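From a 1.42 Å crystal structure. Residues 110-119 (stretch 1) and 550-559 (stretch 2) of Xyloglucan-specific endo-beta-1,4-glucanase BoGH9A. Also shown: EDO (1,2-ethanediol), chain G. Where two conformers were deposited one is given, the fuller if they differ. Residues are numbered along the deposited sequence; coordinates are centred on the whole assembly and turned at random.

Stretch 1 (110-119) AALKSFYYQR
Stretch 2 550-559: AINWNAALVA

Phe-115 is the knob of this contact. Its side chain sits among Ile-551, Asn-554, Ala-555 and Val-558. Chi1 is -71° (m) and chi2 is 85°. The CA-to-CB bond points sideways, but the ring end comes nearer the other helix. Ile-551 is p,t; its CA-to-CB bond points sideways and its end leads away, so the ring meets it at CB, 3.7 Å from Phe-115 CE2. Phe-115 CE1 lies 4.0 Å from Val-558 CG2. Ala-555 N is at the ring edge, 3.9 Å from Phe-115 CZ. The CA-to-CB bond of Ala-555 points away, so the ring meets its backbone, and Phe-115 CZ to Ala-555 CB is a longer 4.5 Å.

The ring bridges two helices, 110-117 and 551-559. They run roughly antiparallel, with 149° between their directions and axes 8.7 Å apart at closest approach. Phi/psi is near -60/-40 for most residues. Ala-550, extended at -163/149, is the N-cap of the second helix. In register, Ala-111 faces Val-558 (CA to CA 5.4 Å) and Phe-115 faces Ile-551 (CA to CA 7.2 Å).

The backbones come closer at the Ala-111 end, where a methyl suffices. Ala-111 CB packs 3.5 Å from Leu-557 CD2 and 3.7 Å from Val-558 CG2. Leu-557 is t,p and Val-558 is t. Leu-112 (t,p) points away, yet its CB lies 4.2 Å from Val-558 CG2. The contact buries 384 Å², both sides summed. Phe-115 gives up most, 81 Å², as suits a flat apolar ring set in a hole.

Asn-554 supplies the polar link. Its CA-to-CB bond points toward the first helix, with chi1 -102°, between wells, and chi2 60°. Asn-554 ND2 donates to Ala-111 O at 3.1 Å, angle 154°. Ser-114 (p) donates from its OG to the same Ala-111 O at 2.7 Å. Both side chains are buried, so these bonds serve polar groups inside the protein. Ser-114 OG and Asn-554 ND2 are also 2.7 Å apart, but the angle is too poor for a hydrogen bond. Lys-113 points away, and its NZ donates to EDO O1 at 3.1 Å.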

ATOM      1  N   ALA A 110     -11.970   1.959  -3.959  1.00 12.41           N
ATOM      2  CA  ALA A 110     -11.834   2.994  -2.918  1.00 13.16           C
ATOM      3  C   ALA A 110     -10.376   3.239  -2.489  1.00 11.97           C
ATOM      4  O   ALA A 110      -9.956   4.369  -2.265  1.00 12.38           O
ATOM      5  CB  ALA A 110     -12.677   2.648  -1.709  1.00 12.11           C
ATOM      6  N   ALA A 111      -9.628   2.149  -2.364  1.00 11.96           N
ATOM      7  CA  ALA A 111      -8.221   2.222  -2.003  1.00 10.95           C
ATOM      8  C   ALA A 111      -7.428   3.039  -3.019  1.00 12.30           C
ATOM      9  O   ALA A 111      -6.547   3.833  -2.659  1.00 12.74           O
ATOM     10  CB  ALA A 111      -7.658   0.839  -1.853  1.00 12.21           C
ATOM     11  N   LEU A 112      -7.721   2.852  -4.310  1.00 11.65           N
ATOM     12  CA  LEU A 112      -7.077   3.641  -5.338  1.00 11.75           C
ATOM     13  C   LEU A 112      -7.570   5.081  -5.340  1.00 11.53           C
ATOM     14  O   LEU A 112      -6.760   6.017  -5.505  1.00 12.73           O
ATOM     15  CB  LEU A 112      -7.323   2.973  -6.694  1.00 11.60           C
ATOM     16  CG  LEU A 112      -6.676   3.657  -7.890  1.00 11.95           C
ATOM     17  CD1 LEU A 112      -5.170   3.820  -7.743  1.00 12.25           C
ATOM     18  CD2 LEU A 112      -6.990   2.856  -9.140  1.00 13.07           C
ATOM     19  N   LYS A 113      -8.860   5.273  -5.137  1.00 10.84           N
ATOM     20  CA  LYS A 113      -9.449   6.602  -5.148  1.00 12.42           C
ATOM     21  C   LYS A 113      -8.938   7.450  -3.977  1.00 13.21           C
ATOM     22  O   LYS A 113      -8.978   8.684  -4.041  1.00 13.72           O
ATOM     23  CB  LYS A 113     -10.970   6.471  -5.126  1.00 12.55           C
ATOM     24  CG  LYS A 113     -11.781   7.733  -5.260  1.00 15.94           C
ATOM     25  CD  LYS A 113     -11.510   8.513  -6.529  1.00 19.59           C
ATOM     26  CE  LYS A 113     -12.523   9.661  -6.672  1.00 18.52           C
ATOM     27  NZ  LYS A 113     -13.918   9.216  -6.946  1.00 20.81           N
ATOM     28  N   SER A 114      -8.450   6.812  -2.912  1.00 11.50           N
ATOM     29  CA  SER A 114      -7.881   7.557  -1.792  0.58 12.14           C
ATOM     30  C   SER A 114      -6.755   8.479  -2.251  1.00 13.64           C
ATOM     31  O   SER A 114      -6.575   9.577  -1.692  1.00 13.03           O
ATOM     32  CB  SER A 114      -7.352   6.597  -0.724  0.58 12.69           C
ATOM     33  OG  SER A 114      -6.134   5.964  -1.106  0.58 13.65           O
ATOM     34  N   PHE A 115      -5.991   8.049  -3.255  1.00 11.01           N
ATOM     35  CA  PHE A 115      -4.887   8.834  -3.770  1.00 12.77           C
ATOM     36  C   PHE A 115      -5.381  10.141  -4.402  1.00 14.67           C
ATOM     37  O   PHE A 115      -4.739  11.197  -4.261  1.00 13.48           O
ATOM     38  CB  PHE A 115      -4.072   8.021  -4.775  1.00 12.50           C
ATOM     39  CG  PHE A 115      -3.274   6.921  -4.131  1.00 10.76           C
ATOM     40  CD1 PHE A 115      -3.840   5.681  -3.872  1.00 12.05           C
ATOM     41  CD2 PHE A 115      -1.944   7.144  -3.762  1.00 12.43           C
ATOM     42  CE1 PHE A 115      -3.096   4.687  -3.227  1.00 11.85           C
ATOM     43  CE2 PHE A 115      -1.212   6.151  -3.140  1.00 12.60           C
ATOM     44  CZ  PHE A 115      -1.799   4.932  -2.862  1.00 11.39           C
ATOM     45  N   TYR A 116      -6.523  10.073  -5.087  1.00 12.99           N
ATOM     46  CA  TYR A 116      -7.151  11.264  -5.638  1.00 13.63           C
ATOM     47  C   TYR A 116      -7.435  12.297  -4.533  1.00 14.93           C
ATOM     48  O   TYR A 116      -7.117  13.473  -4.674  1.00 15.53           O
ATOM     49  CB  TYR A 116      -8.411  10.905  -6.438  1.00 15.82           C
ATOM     50  CG  TYR A 116      -9.296  12.110  -6.686  1.00 15.96           C
ATOM     51  CD1 TYR A 116      -9.021  13.010  -7.709  1.00 18.13           C
ATOM     52  CD2 TYR A 116     -10.401  12.346  -5.886  1.00 16.79           C
ATOM     53  CE1 TYR A 116      -9.825  14.121  -7.910  1.00 16.83           C
ATOM     54  CE2 TYR A 116     -11.210  13.448  -6.091  1.00 19.82           C
ATOM     55  CZ  TYR A 116     -10.918  14.326  -7.112  1.00 19.57           C
ATOM     56  OH  TYR A 116     -11.710  15.438  -7.330  1.00 24.49           O
ATOM     57  N   TYR A 117      -7.982  11.841  -3.402  1.00 14.30           N
ATOM     58  CA  TYR A 117      -8.240  12.740  -2.295  1.00 13.68           C
ATOM     59  C   TYR A 117      -6.946  13.354  -1.726  1.00 13.85           C
ATOM     60  O   TYR A 117      -6.962  14.465  -1.184  1.00 14.49           O
ATOM     61  CB  TYR A 117      -9.017  12.025  -1.197  1.00 14.22           C
ATOM     62  CG  TYR A 117     -10.444  11.727  -1.575  1.00 15.24           C
ATOM     63  CD1 TYR A 117     -11.396  12.747  -1.628  1.00 15.99           C
ATOM     64  CD2 TYR A 117     -10.861  10.429  -1.841  1.00 15.14           C
ATOM     65  CE1 TYR A 117     -12.706  12.480  -1.936  1.00 15.90           C
ATOM     66  CE2 TYR A 117     -12.163  10.164  -2.174  1.00 14.54           C
ATOM     67  CZ  TYR A 117     -13.084  11.202  -2.213  1.00 15.93           C
ATOM     68  OH  TYR A 117     -14.396  10.898  -2.529  1.00 17.93           O
ATOM     69  N   GLN A 118      -5.825  12.651  -1.841  1.00 13.67           N
ATOM     70  CA  GLN A 118      -4.545  13.165  -1.364  1.00 12.64           C
ATOM     71  C   GLN A 118      -3.863  14.174  -2.310  1.00 13.46           C
ATOM     72  O   GLN A 118      -2.761  14.678  -2.020  1.00 13.98           O
ATOM     73  CB  GLN A 118      -3.565  12.022  -1.105  1.00 12.60           C
ATOM     74  CG  GLN A 118      -3.946  11.037  -0.002  1.00 12.32           C
ATOM     75  CD  GLN A 118      -3.867  11.630   1.387  1.00 13.34           C
ATOM     76  OE1 GLN A 118      -4.885  12.004   1.970  1.00 14.54           O
ATOM     77  NE2 GLN A 118      -2.665  11.665   1.948  1.00 13.01           N
ATOM     78  N   ARG A 119      -4.466  14.445  -3.464  1.00 14.86           N
ATOM     79  CA  ARG A 119      -3.788  15.267  -4.462  1.00 14.22           C
ATOM     80  C   ARG A 119      -3.669  16.705  -4.013  1.00 16.23           C
ATOM     81  O   ARG A 119      -4.607  17.271  -3.460  1.00 17.36           O
ATOM     82  CB  ARG A 119      -4.566  15.287  -5.771  1.00 13.28           C
ATOM     83  CG  ARG A 119      -4.475  13.997  -6.592  1.00 14.13           C
ATOM     84  CD  ARG A 119      -5.100  14.219  -7.938  1.00 16.39           C
ATOM     85  NE  ARG A 119      -5.293  12.968  -8.676  1.00 15.25           N
ATOM     86  CZ  ARG A 119      -5.857  12.910  -9.876  1.00 18.27           C
ATOM     87  NH1 ARG A 119      -6.245  14.038 -10.464  1.00 17.62           N
ATOM     88  NH2 ARG A 119      -6.021  11.738 -10.490  1.00 17.42           N
ATOM     89  N   ALA A 550      -1.611   6.543   5.260  1.00 13.17           N
ATOM     90  CA  ALA A 550      -0.428   6.850   4.462  1.00 13.69           C
ATOM     91  C   ALA A 550      -0.485   6.254   3.069  1.00 12.60           C
ATOM     92  O   ALA A 550      -1.042   5.163   2.885  1.00 12.82           O
ATOM     93  CB  ALA A 550       0.809   6.338   5.152  1.00 14.29           C
ATOM     94  N   ILE A 551       0.124   6.924   2.106  1.00 12.14           N
ATOM     95  CA  ILE A 551       0.115   6.412   0.733  1.00 10.55           C
ATOM     96  C   ILE A 551       0.774   5.040   0.607  1.00 12.88           C
ATOM     97  O   ILE A 551       0.339   4.233  -0.242  1.00 11.28           O
ATOM     98  CB  ILE A 551       0.703   7.405  -0.279  1.00 12.70           C
ATOM     99  CG1 ILE A 551       2.154   7.760   0.054  1.00 11.25           C
ATOM    100  CG2 ILE A 551      -0.194   8.620  -0.428  1.00 11.83           C
ATOM    101  CD1 ILE A 551       2.884   8.597  -0.994  1.00 12.62           C
ATOM    102  N   ASN A 552       1.809   4.749   1.385  1.00 12.80           N
ATOM    103  CA  ASN A 552       2.463   3.446   1.278  1.00 11.25           C
ATOM    104  C   ASN A 552       1.623   2.355   1.873  1.00 12.58           C
ATOM    105  O   ASN A 552       1.726   1.211   1.472  1.00 13.24           O
ATOM    106  CB  ASN A 552       3.873   3.453   1.864  1.00 11.59           C
ATOM    107  CG  ASN A 552       3.928   3.974   3.287  1.00 16.29           C
ATOM    108  OD1 ASN A 552       3.376   5.041   3.617  1.00 13.74           O
ATOM    109  ND2 ASN A 552       4.601   3.226   4.141  1.00 15.40           N
ATOM    110  N   TRP A 553       0.781   2.705   2.840  1.00 11.82           N
ATOM    111  CA  TRP A 553      -0.134   1.750   3.441  1.00 11.13           C
ATOM    112  C   TRP A 553      -1.301   1.504   2.488  1.00 11.14           C
ATOM    113  O   TRP A 553      -1.706   0.361   2.286  1.00 12.33           O
ATOM    114  CB  TRP A 553      -0.607   2.256   4.817  1.00 10.41           C
ATOM    115  CG  TRP A 553       0.523   2.359   5.792  1.00 11.57           C
ATOM    116  CD1 TRP A 553       1.779   1.912   5.617  1.00 12.92           C
ATOM    117  CD2 TRP A 553       0.489   2.950   7.104  1.00 12.96           C
ATOM    118  NE1 TRP A 553       2.533   2.178   6.714  1.00 14.74           N
ATOM    119  CE2 TRP A 553       1.772   2.829   7.642  1.00 11.94           C
ATOM    120  CE3 TRP A 553      -0.502   3.570   7.861  1.00 12.99           C
ATOM    121  CZ2 TRP A 553       2.105   3.286   8.919  1.00 13.54           C
ATOM    122  CZ3 TRP A 553      -0.175   4.032   9.130  1.00 14.32           C
ATOM    123  CH2 TRP A 553       1.116   3.890   9.639  1.00 14.89           C
ATOM    124  N   ASN A 554      -1.803   2.550   1.847  1.00 11.51           N
ATOM    125  CA  ASN A 554      -2.824   2.356   0.832  0.61 10.47           C
ATOM    126  C   ASN A 554      -2.298   1.675  -0.429  1.00 11.13           C
ATOM    127  O   ASN A 554      -3.066   0.994  -1.122  1.00 11.43           O
ATOM    128  CB  ASN A 554      -3.558   3.640   0.510  0.61 11.45           C
ATOM    129  CG  ASN A 554      -4.895   3.670   1.171  0.61 11.57           C
ATOM    130  OD1 ASN A 554      -4.980   3.601   2.402  0.61 12.51           O
ATOM    131  ND2 ASN A 554      -5.952   3.686   0.388  0.61 11.64           N
ATOM    132  N   ALA A 555      -0.999   1.824  -0.726  1.00 10.51           N
ATOM    133  CA  ALA A 555      -0.430   1.141  -1.885  1.00 10.56           C
ATOM    134  C   ALA A 555      -0.527  -0.354  -1.668  1.00 10.83           C
ATOM    135  O   ALA A 555      -0.855  -1.102  -2.582  1.00 11.03           O
ATOM    136  CB  ALA A 555       1.009   1.553  -2.096  1.00 11.21           C
ATOM    137  N   ALA A 556      -0.246  -0.788  -0.440  1.00 10.73           N
ATOM    138  CA  ALA A 556      -0.366  -2.201  -0.077  1.00 10.72           C
ATOM    139  C   ALA A 556      -1.797  -2.685  -0.221  1.00 10.11           C
ATOM    140  O   ALA A 556      -2.065  -3.775  -0.719  1.00 11.68           O
ATOM    141  CB  ALA A 556       0.128  -2.431   1.340  1.00 12.95           C
ATOM    142  N   LEU A 557      -2.734  -1.882   0.267  1.00  9.96           N
ATOM    143  CA  LEU A 557      -4.152  -2.234   0.123  1.00 10.47           C
ATOM    144  C   LEU A 557      -4.585  -2.313  -1.328  1.00 10.73           C
ATOM    145  O   LEU A 557      -5.271  -3.253  -1.716  1.00 11.20           O
ATOM    146  CB  LEU A 557      -4.998  -1.205   0.865  1.00 12.01           C
ATOM    147  CG  LEU A 557      -6.506  -1.404   0.831  1.00 12.06           C
ATOM    148  CD1 LEU A 557      -6.900  -2.742   1.477  1.00 14.28           C
ATOM    149  CD2 LEU A 557      -7.221  -0.240   1.493  1.00 12.06           C
ATOM    150  N   VAL A 558      -4.200  -1.345  -2.150  1.00 11.12           N
ATOM    151  CA  VAL A 558      -4.513  -1.426  -3.585  1.00 11.26           C
ATOM    152  C   VAL A 558      -3.912  -2.690  -4.188  1.00 10.22           C
ATOM    153  O   VAL A 558      -4.571  -3.405  -4.956  1.00 10.72           O
ATOM    154  CB  VAL A 558      -3.933  -0.206  -4.326  1.00 10.87           C
ATOM    155  CG1 VAL A 558      -3.915  -0.426  -5.841  1.00 11.62           C
ATOM    156  CG2 VAL A 558      -4.698   1.069  -4.014  1.00 12.84           C
ATOM    157  N   ALA A 559      -2.666  -2.979  -3.820  1.00 10.53           N
ATOM    158  CA  ALA A 559      -1.984  -4.175  -4.341  1.00 10.84           C
ATOM    159  C   ALA A 559      -2.742  -5.454  -4.012  1.00 11.79           C
ATOM    160  O   ALA A 559      -3.011  -6.258  -4.920  1.00 11.99           O
ATOM    161  CB  ALA A 559      -0.559  -4.267  -3.824  1.00 11.30           C
TER
HETATM  162  C1  EDO G 606     -15.477   5.627  -6.596  1.00 33.41           C
HETATM  163  O1  EDO G 606     -15.592   6.862  -5.864  1.00 36.01           O
HETATM  164  C2  EDO G 606     -14.280   4.835  -6.075  1.00 31.35           C
HETATM  165  O2  EDO G 606     -14.461   4.467  -4.691  1.00 21.12           O